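Local coordinates for protein flavodoxin (Fusobacterium nucleatum, PDB 6OHK) that binds flavin mononucleotide and probably carries electrons to a number of redox enzymes, at residues Phe27-Lys31 with Asp32-Thr36; Val43-Ile46 with Glu47-Glu50; Tyr108-Val111 with Val112-Gly116; Asp160-Thr163 with Glu164-Glu168. The protein carries 1 engineered substitution. All coordinates share one frame; numbering follows the deposited sequence.

Interaction 1: Phe27-Lys31 with Asp32-Thr36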
loop_
_atom_site.group_PDB
_atom_site.type_symbol
_atom_site.label_atom_id
_atom_site.label_comp_id
_atom_site.label_asym_id
_atom_site.label_seq_id
_atom_site.Cartn_x
_atom_site.Cartn_y
_atom_site.Cartn_z
ATOM N N PHE A 27 5.519 -12.426 -6.268
ATOM C CA PHE A 27 5.373 -13.873 -6.339
ATOM C C PHE A 27 3.914 -14.280 -6.326
ATOM O O PHE A 27 3.493 -15.156 -7.098
ATOM C CB PHE A 27 6.150 -14.543 -5.210
ATOM C CG PHE A 27 6.024 -16.030 -5.250
ATOM C CD1 PHE A 27 6.840 -16.770 -6.041
ATOM C CD2 PHE A 27 5.039 -16.653 -4.548
ATOM C CE1 PHE A 27 6.672 -18.178 -6.106
ATOM C CE2 PHE A 27 4.862 -18.030 -4.621
ATOM C CZ PHE A 27 5.677 -18.758 -5.409
ATOM N N PHE A 28 3.101 -13.682 -5.467
ATOM C CA PHE A 28 1.682 -14.017 -5.466
ATOM C C PHE A 28 0.990 -13.594 -6.749
ATOM O O PHE A 28 -0.035 -14.206 -7.109
ATOM C CB PHE A 28 0.977 -13.396 -4.265
ATOM C CG PHE A 28 1.288 -14.062 -2.976
ATOM C CD1 PHE A 28 0.877 -15.376 -2.745
ATOM C CD2 PHE A 28 1.962 -13.387 -1.968
ATOM C CE1 PHE A 28 1.168 -15.998 -1.540
ATOM C CE2 PHE A 28 2.252 -14.007 -0.770
ATOM C CZ PHE A 28 1.850 -15.306 -0.546
ATOM N N LEU A 29 1.526 -12.617 -7.464
ATOM C CA LEU A 29 1.039 -12.206 -8.789
ATOM C C LEU A 29 1.826 -12.851 -9.938
ATOM O O LEU A 29 1.853 -12.316 -11.064
ATOM C CB LEU A 29 1.168 -10.702 -8.942
ATOM C CG LEU A 29 0.381 -9.862 -7.982
ATOM C CD1 LEU A 29 0.778 -8.412 -8.123
ATOM C CD2 LEU A 29 -1.116 -10.050 -8.201
ATOM N N LYS A 30 2.448 -14.007 -9.684
ATOM C CA LYS A 30 3.357 -14.607 -10.665
ATOM C C LYS A 30 2.714 -14.734 -12.038
ATOM O O LYS A 30 3.381 -14.530 -13.058
ATOM C CB LYS A 30 3.766 -16.021 -10.228
ATOM C CG LYS A 30 4.859 -16.144 -9.186
ATOM C CD LYS A 30 5.958 -17.096 -9.609
ATOM C CE LYS A 30 7.121 -16.360 -10.246
ATOM N NZ LYS A 30 7.777 -15.452 -9.262
ATOM N N LYS A 31 1.459 -15.164 -12.090
ATOM C CA LYS A 31 0.754 -15.477 -13.335
ATOM C C LYS A 31 -0.056 -14.311 -13.896
ATOM O O LYS A 31 -0.813 -14.494 -14.857
ATOM C CB LYS A 31 -0.232 -16.637 -13.090
ATOM C CG LYS A 31 0.383 -17.934 -12.584
ATOM C CD LYS A 31 1.758 -18.220 -13.186
ATOM C CE LYS A 31 1.717 -18.351 -14.704
ATOM N NZ LYS A 31 3.091 -18.322 -15.285
ATOM N N ASP A 32 0.032 -13.154 -13.284
ATOM C CA ASP A 32 -0.704 -11.958 -13.643
ATOM C C ASP A 32 0.301 -10.910 -14.084
ATOM O O ASP A 32 1.420 -10.861 -13.569
ATOM C CB ASP A 32 -1.426 -11.430 -12.400
ATOM C CG ASP A 32 -2.376 -12.449 -11.804
ATOM O OD1 ASP A 32 -3.142 -13.062 -12.568
ATOM O OD2 ASP A 32 -2.354 -12.638 -10.569
ATOM N N ASP A 33 -0.097 -10.017 -14.954
ATOM C CA ASP A 33 0.792 -8.973 -15.434
ATOM C C ASP A 33 0.941 -7.852 -14.409
ATOM O O ASP A 33 -0.046 -7.351 -13.876
ATOM C CB ASP A 33 0.274 -8.387 -16.734
ATOM C CG ASP A 33 0.397 -9.350 -17.913
ATOM O OD1 ASP A 33 1.221 -10.283 -17.883
ATOM O OD2 ASP A 33 -0.343 -9.151 -18.894
ATOM N N PHE A 34 2.179 -7.470 -14.154
ATOM C CA PHE A 34 2.482 -6.363 -13.255
ATOM C C PHE A 34 3.728 -5.658 -13.748
ATOM O O PHE A 34 4.534 -6.213 -14.504
ATOM C CB PHE A 34 2.623 -6.803 -11.790
ATOM C CG PHE A 34 3.778 -7.718 -11.552
ATOM C CD1 PHE A 34 5.057 -7.211 -11.392
ATOM C CD2 PHE A 34 3.598 -9.088 -11.529
ATOM C CE1 PHE A 34 6.129 -8.053 -11.228
ATOM C CE2 PHE A 34 4.680 -9.910 -11.347
ATOM C CZ PHE A 34 5.931 -9.384 -11.212
ATOM N N LYS A 35 3.902 -4.419 -13.293
ATOM C CA LYS A 35 5.110 -3.637 -13.529
ATOM C C LYS A 35 5.425 -2.921 -12.229
ATOM O O LYS A 35 4.502 -2.373 -11.597
ATOM C CB LYS A 35 4.881 -2.593 -14.611
ATOM C CG LYS A 35 4.794 -3.067 -16.033
ATOM C CD LYS A 35 5.557 -2.029 -16.915
ATOM C CE LYS A 35 7.085 -2.010 -16.642
ATOM N NZ LYS A 35 7.777 -0.672 -16.877
ATOM N N THR A 36 6.682 -2.911 -11.821
ATOM C CA THR A 36 7.084 -2.415 -10.509
ATOM C C THR A 36 7.988 -1.214 -10.652
ATOM O O THR A 36 8.879 -1.196 -11.523
ATOM C CB THR A 36 7.779 -3.522 -9.730
ATOM O OG1 THR A 36 6.839 -4.606 -9.628
ATOM C CG2 THR A 36 8.218 -3.077 -8.358
HETATM O O HOH W 1 -0.436 -15.204 -9.854
HETATM O O HOH W 2 3.564 -12.141 -13.769
#
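Asp32 closes a type I beta turn on Leu29: its backbone N donates to Leu29 O at 3.0 Å, with an N-H...O angle of 161°. The two side chains of this pair also meet, crossing at about a right angle, with Leu29 CD2 3.7 Å from Asp32 OD2. Phe34 approaches from the strand side. Its ring turns an edge to the turn, so that Leu29 O lies near the ring plane, 3.7 Å from Phe34 CD2, and the same ring carbon packs on Leu29 CB at 3.9 Å. The phenyl reaches back this far because chi1 of 65° sets CG between the backbone N and the carbonyl carbon.

A water ties the turn to the end of the helix. It donates to Phe28 O at 2.9 Å, accepts from Lys31 N at 2.9 Å, and makes a longer bond of 3.3 Å to Asp32 OD2. The last helical carbonyl and the turn are thus joined through one solvent molecule. Leu29 is where the chain leaves helical geometry, and its side chain is buried, whereas Lys30 and Lys31 lie exposed. Asp32 OD2 has a second, weak partner in Lys166 NZ, a long ion pair.

This is the alpha-to-beta connection of the unit strand 7-11, helix 17-28, strand 34-38 in the flavodoxin fold. Leu29 packs on Ile7 and Ile9 of the adjacent parallel strand and on Ile162 of helix 154-166, while Phe34 lies against Glu26 of helix 17-28.

Interaction 2: Val43-Ile46 with Glu47-Glu50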
loop_
_atom_site.group_PDB
_atom_site.type_symbol
_atom_site.label_atom_id
_atom_site.label_comp_id
_atom_site.label_asym_id
_atom_site.label_seq_id
_atom_site.Cartn_x
_atom_site.Cartn_y
_atom_site.Cartn_z
ATOM N N VAL A 43 6.626 9.434 -9.715
ATOM C CA VAL A 43 5.295 8.825 -9.665
ATOM C C VAL A 43 4.534 8.943 -10.965
ATOM O O VAL A 43 3.349 8.577 -11.016
ATOM C CB VAL A 43 4.436 9.350 -8.493
ATOM C CG1 VAL A 43 5.060 9.015 -7.175
ATOM C CG2 VAL A 43 4.195 10.867 -8.640
ATOM N N LYS A 44 5.144 9.438 -12.024
ATOM C CA LYS A 44 4.292 9.800 -13.144
ATOM C C LYS A 44 3.604 8.581 -13.754
ATOM O O LYS A 44 2.469 8.707 -14.241
ATOM C CB LYS A 44 5.042 10.613 -14.182
ATOM C CG LYS A 44 6.113 9.875 -14.880
ATOM C CD LYS A 44 6.823 10.815 -15.885
ATOM C CE LYS A 44 8.088 10.199 -16.481
ATOM N NZ LYS A 44 9.198 9.954 -15.485
ATOM N N GLU A 45 4.219 7.401 -13.698
ATOM C CA GLU A 45 3.627 6.212 -14.299
ATOM C C GLU A 45 2.383 5.725 -13.586
ATOM O O GLU A 45 1.695 4.865 -14.137
ATOM C CB GLU A 45 4.641 5.080 -14.419
ATOM C CG GLU A 45 5.815 5.394 -15.325
ATOM C CD GLU A 45 6.951 6.149 -14.651
ATOM O OE1 GLU A 45 6.878 6.537 -13.449
ATOM O OE2 GLU A 45 7.966 6.353 -15.378
ATOM N N ILE A 46 2.066 6.228 -12.398
ATOM C CA ILE A 46 0.819 5.829 -11.759
ATOM C C ILE A 46 -0.361 6.109 -12.675
ATOM O O ILE A 46 -1.363 5.385 -12.655
ATOM C CB ILE A 46 0.712 6.528 -10.385
ATOM C CG1 ILE A 46 1.727 5.911 -9.434
ATOM C CG2 ILE A 46 -0.722 6.473 -9.820
ATOM C CD1 ILE A 46 1.849 6.495 -8.025
ATOM N N GLU A 47 -0.274 7.161 -13.497
ATOM C CA GLU A 47 -1.343 7.500 -14.438
ATOM C C GLU A 47 -1.645 6.363 -15.403
ATOM O O GLU A 47 -2.773 6.283 -15.932
ATOM C CB GLU A 47 -0.936 8.741 -15.231
ATOM C CG GLU A 47 -2.028 9.709 -15.637
ATOM C CD GLU A 47 -1.423 11.076 -15.941
ATOM O OE1 GLU A 47 -1.719 12.058 -15.213
ATOM O OE2 GLU A 47 -0.603 11.148 -16.884
ATOM N N ASN A 48 -0.674 5.502 -15.682
ATOM C CA ASN A 48 -0.747 4.517 -16.753
ATOM C C ASN A 48 -1.469 3.227 -16.383
ATOM O O ASN A 48 -1.628 2.370 -17.265
ATOM C CB ASN A 48 0.667 4.154 -17.194
ATOM C CG ASN A 48 1.414 5.332 -17.760
ATOM O OD1 ASN A 48 0.812 6.308 -18.205
ATOM N ND2 ASN A 48 2.741 5.238 -17.755
ATOM N N PHE A 49 -1.898 3.050 -15.135
ATOM C CA PHE A 49 -2.478 1.804 -14.684
ATOM C C PHE A 49 -3.854 2.053 -14.110
ATOM O O PHE A 49 -4.105 3.064 -13.449
ATOM C CB PHE A 49 -1.593 1.178 -13.592
ATOM C CG PHE A 49 -0.225 0.877 -14.076
ATOM C CD1 PHE A 49 0.035 -0.317 -14.695
ATOM C CD2 PHE A 49 0.796 1.806 -13.999
ATOM C CE1 PHE A 49 1.272 -0.597 -15.213
ATOM C CE2 PHE A 49 2.015 1.555 -14.512
ATOM C CZ PHE A 49 2.275 0.361 -15.119
ATOM N N GLU A 50 -4.736 1.080 -14.305
ATOM C CA GLU A 50 -6.039 1.087 -13.661
ATOM C C GLU A 50 -6.048 0.315 -12.366
ATOM O O GLU A 50 -6.924 0.552 -11.540
ATOM C CB GLU A 50 -7.109 0.525 -14.602
ATOM C CG GLU A 50 -7.217 1.352 -15.922
ATOM C CD GLU A 50 -8.411 0.968 -16.790
ATOM O OE1 GLU A 50 -9.346 0.308 -16.285
ATOM O OE2 GLU A 50 -8.413 1.338 -17.985
HETATM O O HOH W 3 2.350 8.801 -17.658
#
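Asn48 N donates to Glu45 O at 2.9 Å in the middle of a short 3-10 helix, residues 44-48, which lies in the connection between strands 34-38 and 51-59 of the flavodoxin fold. The i to i+3 pattern runs through it: Ile46 N is bound to Val43 O and Glu47 N to Lys44 O, the latter at 3.2 Å, and a weak last bond joins Phe49 N to Ile46 O at 3.4 Å.

Lys44 O has further company in a water, which donates to it weakly and to Asn48 OD1 at 3.0 Å, linking the side-chain amide to the first turn. The other end of that amide, Asn48 ND2, touches Glu45 CB at 3.8 Å; the two side chains cross at a slant, and the Glu45 carboxylate and Asn48 amide planes are 85° apart. Lys44 NZ and Glu45 OE2 are joined by a long salt bridge. At the exit, Lys83 NZ is bonded to the backbone oxygens of both Glu47 and Phe49, and Glu50 pairs with Lys5.

Ile46 and Phe49 are buried, both against Phe10. The Phe49 ring offers its edge to the helix, with Glu45 O near the ring plane and 3.2 Å from Phe49 CD2.

Interaction 3: Tyr108-Val111 with Val112-Gly116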
loop_
_atom_site.group_PDB
_atom_site.type_symbol
_atom_site.label_atom_id
_atom_site.label_comp_id
_atom_site.label_asym_id
_atom_site.label_seq_id
_atom_site.Cartn_x
_atom_site.Cartn_y
_atom_site.Cartn_z
ATOM N N TYR A 108 -3.995 7.248 0.825
ATOM C CA TYR A 108 -5.443 7.034 0.823
ATOM C C TYR A 108 -6.192 8.320 0.530
ATOM O O TYR A 108 -7.099 8.357 -0.306
ATOM C CB TYR A 108 -5.863 6.518 2.197
ATOM C CG TYR A 108 -7.350 6.260 2.345
ATOM C CD1 TYR A 108 -8.229 7.233 2.780
ATOM C CD2 TYR A 108 -7.870 5.022 2.039
ATOM C CE1 TYR A 108 -9.605 6.956 2.906
ATOM C CE2 TYR A 108 -9.203 4.739 2.160
ATOM C CZ TYR A 108 -10.066 5.701 2.597
ATOM O OH TYR A 108 -11.423 5.373 2.719
ATOM N N ASP A 109 -5.848 9.383 1.247
ATOM C CA ASP A 109 -6.656 10.595 1.135
ATOM C C ASP A 109 -6.585 11.162 -0.269
ATOM O O ASP A 109 -7.591 11.672 -0.782
ATOM C CB ASP A 109 -6.176 11.629 2.140
ATOM C CG ASP A 109 -6.649 11.348 3.578
ATOM O OD1 ASP A 109 -7.492 10.482 3.808
ATOM O OD2 ASP A 109 -6.133 12.049 4.484
ATOM N N ILE A 110 -5.425 11.051 -0.916
ATOM C CA ILE A 110 -5.288 11.549 -2.283
ATOM C C ILE A 110 -6.055 10.686 -3.268
ATOM O O ILE A 110 -6.771 11.209 -4.132
ATOM C CB ILE A 110 -3.803 11.665 -2.664
ATOM C CG1 ILE A 110 -3.160 12.784 -1.856
ATOM C CG2 ILE A 110 -3.660 11.902 -4.160
ATOM C CD1 ILE A 110 -1.655 12.808 -1.834
ATOM N N VAL A 111 -5.928 9.359 -3.181
ATOM C CA VAL A 111 -6.641 8.480 -4.092
ATOM C C VAL A 111 -8.129 8.761 -4.024
ATOM O O VAL A 111 -8.804 8.884 -5.048
ATOM C CB VAL A 111 -6.323 7.003 -3.764
ATOM C CG1 VAL A 111 -7.206 6.089 -4.576
ATOM C CG2 VAL A 111 -4.872 6.724 -4.030
ATOM N N VAL A 112 -8.668 8.866 -2.812
ATOM C CA VAL A 112 -10.111 9.031 -2.668
ATOM C C VAL A 112 -10.538 10.411 -3.164
ATOM O O VAL A 112 -11.545 10.547 -3.879
ATOM C CB VAL A 112 -10.557 8.751 -1.223
ATOM C CG1 VAL A 112 -12.010 9.119 -1.017
ATOM C CG2 VAL A 112 -10.338 7.271 -0.891
ATOM N N LYS A 113 -9.801 11.445 -2.812
ATOM C CA LYS A 113 -10.170 12.798 -3.241
ATOM C C LYS A 113 -10.149 12.931 -4.750
ATOM O O LYS A 113 -10.938 13.719 -5.311
ATOM C CB LYS A 113 -9.216 13.812 -2.605
ATOM C CG LYS A 113 -9.297 15.246 -3.098
ATOM C CD LYS A 113 -8.233 16.098 -2.395
ATOM C CE LYS A 113 -8.319 17.556 -2.802
ATOM N NZ LYS A 113 -7.422 18.406 -1.957
ATOM N N LYS A 114 -9.254 12.214 -5.428
ATOM C CA LYS A 114 -9.116 12.287 -6.871
ATOM C C LYS A 114 -9.906 11.223 -7.609
ATOM O O LYS A 114 -9.674 10.999 -8.799
ATOM C CB LYS A 114 -7.647 12.252 -7.262
ATOM C CG LYS A 114 -6.841 13.439 -6.733
ATOM C CD LYS A 114 -7.478 14.821 -7.054
ATOM C CE LYS A 114 -7.762 15.037 -8.534
ATOM N NZ LYS A 114 -6.567 14.982 -9.393
ATOM N N GLY A 115 -10.860 10.592 -6.959
ATOM C CA GLY A 115 -11.877 9.804 -7.623
ATOM C C GLY A 115 -11.659 8.309 -7.643
ATOM O O GLY A 115 -12.465 7.595 -8.250
ATOM N N GLY A 116 -10.583 7.817 -7.032
ATOM C CA GLY A 116 -10.283 6.400 -7.061
ATOM C C GLY A 116 -11.007 5.637 -5.988
ATOM O O GLY A 116 -11.626 6.201 -5.080
#
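Val112 sets its CG2 methyl over one face of the Tyr108 ring, a CH-pi contact one helical turn apart. The methyl is 4.0 Å from the ring centroid and 16° off the ring normal; its closest ring atom is Tyr108 CZ, 3.8 Å away. Tyr108 has its CG anti to the backbone N (chi1 180°), which leans the ring toward the following turn. Asp109 OD1, held by a salt bridge to Arg105, lies in the ring plane at its edge.

Behind these side chains the alpha-helical bonds continue, with Val112 N on Tyr108 O at 3.0 Å and Lys114 N on Ile110 O. A Schellman motif then ends the helix: Gly116 N donates to Val111 O at 2.9 Å and Gly115 N to Val112 O at 3.2 Å. Gly115 takes the positive phi of 99° at the C-prime position. Gly116 CA comes to 4.0 Å from Val111 CG1.

The motif leads from helix 103-113 into strand 117-118 of a beta-alpha-beta unit that starts at strand 84-90. Val111 packs on Val85 and Val118 of those strands, Ile110 on Leu72 and Leu75 of helix 72-77, and Lys113 reaches Glu76 of that helix in a salt bridge.

Interaction 4: Asp160-Thr163 with Glu164-Glu168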
loop_
_atom_site.group_PDB
_atom_site.type_symbol
_atom_site.label_atom_id
_atom_site.label_comp_id
_atom_site.label_asym_id
_atom_site.label_seq_id
_atom_site.Cartn_x
_atom_site.Cartn_y
_atom_site.Cartn_z
ATOM N N ASP A 160 -3.489 -13.545 1.396
ATOM C CA ASP A 160 -4.913 -13.344 1.568
ATOM C C ASP A 160 -5.351 -12.008 0.990
ATOM O O ASP A 160 -6.427 -11.891 0.399
ATOM C CB ASP A 160 -5.273 -13.344 3.049
ATOM C CG ASP A 160 -5.209 -14.709 3.697
ATOM O OD1 ASP A 160 -5.047 -15.735 3.002
ATOM O OD2 ASP A 160 -5.330 -14.716 4.951
ATOM N N TRP A 161 -4.538 -10.969 1.189
ATOM C CA TRP A 161 -4.902 -9.637 0.712
ATOM C C TRP A 161 -4.899 -9.557 -0.813
ATOM O O TRP A 161 -5.796 -8.966 -1.413
ATOM C CB TRP A 161 -3.913 -8.646 1.315
ATOM C CG TRP A 161 -4.190 -7.211 1.067
ATOM C CD1 TRP A 161 -5.131 -6.449 1.689
ATOM C CD2 TRP A 161 -3.506 -6.343 0.159
ATOM N NE1 TRP A 161 -5.072 -5.161 1.241
ATOM C CE2 TRP A 161 -4.093 -5.067 0.288
ATOM C CE3 TRP A 161 -2.472 -6.520 -0.748
ATOM C CZ2 TRP A 161 -3.639 -3.966 -0.424
ATOM C CZ3 TRP A 161 -2.046 -5.409 -1.469
ATOM C CH2 TRP A 161 -2.632 -4.170 -1.289
ATOM N N ILE A 162 -3.882 -10.142 -1.439
ATOM C CA ILE A 162 -3.836 -10.155 -2.902
ATOM C C ILE A 162 -5.070 -10.864 -3.464
ATOM O O ILE A 162 -5.693 -10.400 -4.432
ATOM C CB ILE A 162 -2.522 -10.783 -3.390
ATOM C CG1 ILE A 162 -1.330 -9.890 -3.051
ATOM C CG2 ILE A 162 -2.566 -11.102 -4.881
ATOM C CD1 ILE A 162 -1.265 -8.572 -3.796
ATOM N N THR A 163 -5.461 -11.986 -2.853
ATOM C CA THR A 163 -6.660 -12.680 -3.315
ATOM C C THR A 163 -7.879 -11.775 -3.240
ATOM O O THR A 163 -8.713 -11.758 -4.163
ATOM C CB THR A 163 -6.852 -13.945 -2.491
ATOM O OG1 THR A 163 -5.770 -14.828 -2.770
ATOM C CG2 THR A 163 -8.150 -14.666 -2.792
ATOM N N GLU A 164 -8.016 -11.008 -2.155
ATOM C CA GLU A 164 -9.160 -10.128 -2.016
ATOM C C GLU A 164 -9.143 -9.001 -3.028
ATOM O O GLU A 164 -10.167 -8.718 -3.658
ATOM C CB GLU A 164 -9.252 -9.568 -0.605
ATOM C CG GLU A 164 -9.667 -10.593 0.436
ATOM C CD GLU A 164 -10.881 -11.411 0.011
ATOM O OE1 GLU A 164 -10.755 -12.654 -0.090
ATOM O OE2 GLU A 164 -11.943 -10.803 -0.243
ATOM N N ILE A 165 -8.010 -8.318 -3.183
ATOM C CA ILE A 165 -8.055 -7.133 -4.031
ATOM C C ILE A 165 -8.206 -7.511 -5.491
ATOM O O ILE A 165 -8.793 -6.742 -6.274
ATOM C CB ILE A 165 -6.892 -6.163 -3.809
ATOM C CG1 ILE A 165 -5.563 -6.737 -4.293
ATOM C CG2 ILE A 165 -6.830 -5.730 -2.347
ATOM C CD1 ILE A 165 -4.398 -5.756 -4.111
ATOM N N LYS A 166 -7.695 -8.673 -5.879
ATOM C CA LYS A 166 -7.855 -9.092 -7.276
ATOM C C LYS A 166 -9.325 -9.153 -7.680
ATOM O O LYS A 166 -9.655 -8.942 -8.857
ATOM C CB LYS A 166 -7.182 -10.450 -7.507
ATOM C CG LYS A 166 -5.693 -10.350 -7.659
ATOM C CD LYS A 166 -4.957 -11.573 -8.097
ATOM C CE LYS A 166 -5.347 -12.886 -7.506
ATOM N NZ LYS A 166 -4.827 -13.941 -8.464
ATOM N N LYS A 167 -10.243 -9.391 -6.750
ATOM C CA LYS A 167 -11.660 -9.462 -7.046
ATOM C C LYS A 167 -12.244 -8.155 -7.494
ATOM O O LYS A 167 -13.253 -8.134 -8.112
ATOM C CB LYS A 167 -12.436 -9.961 -5.828
ATOM C CG LYS A 167 -12.054 -11.335 -5.338
ATOM C CD LYS A 167 -12.812 -11.757 -4.074
ATOM C CE LYS A 167 -12.261 -13.031 -3.469
ATOM N NZ LYS A 167 -12.877 -13.418 -2.161
ATOM N N GLU A 168 -11.598 -7.051 -7.134
ATOM C CA GLU A 168 -12.045 -5.724 -7.518
ATOM C C GLU A 168 -11.233 -5.103 -8.657
ATOM O O GLU A 168 -11.582 -4.123 -9.171
ATOM C CB GLU A 168 -12.066 -4.784 -6.315
ATOM C CG GLU A 168 -13.259 -5.008 -5.398
ATOM C CD GLU A 168 -14.642 -4.576 -5.923
ATOM O OE1 GLU A 168 -14.795 -3.626 -6.640
ATOM O OE2 GLU A 168 -15.594 -5.187 -5.597
HETATM O O HOH W 4 -8.492 -13.601 0.991
#
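Asp160 O is gripped twice from the following turn of helix 154-166, the last helix of the flavodoxin fold: by Glu164 N at 3.1 Å and by a water that donates to it and to Glu164 OE1, at 2.7 Å each. The water pins the Glu164 carboxylate to the preceding turn, which it can reach because its chain bends at chi2 (-48°). The same carboxylate forms a salt bridge with Lys167, whose NZ donates to Glu164 OE1 at 3.1 Å, coming to the syn side of that oxygen and 25° out of the carboxylate plane; its bond to OE2 is weak.

The backbone bonds continue i to i+4 with Ile165 N to Trp161 O at 2.9 Å and Lys166 N to Ile162 O. Asp160 is paired with Lys156, and Trp161 NE1 gives its hydrogen to Gly120 O.

The inward-facing residues Trp161, Ile162 and Ile165 are buried and all lie on Ile53 of strand 51-59. Ile162 CG2 meets the aliphatic part of Lys166 at CD, 4.0 Å away. Ile165 lies along one face of the Trp161 indole: its CG2 sits over the rim near Trp161 CE2, while Ile165 CD1 stands above the six-membered ring, 3.6 Å from Trp161 CZ3.

Interactions 1 and 4 belong together: the turn after helix 17-28 lies against helix 154-166, where Phe28 CB also touches Ile162 CG2 at 4.3 Å. Interactions 1 and 2 touch more lightly, where Lys35 CB meets Phe49 CZ. Interaction 3 touches none of the others; its centre is about 19 Å from that of interaction 4 and about 24 Å from that of interaction 1. Interaction 1 is a surface turn relying on water and one buried leucine. The other three are partly buried. Interaction 2 rests mainly on 3-10 backbone bonds, whereas interactions 3 and 4 share alpha-helical bonding with a methyl over an aromatic face.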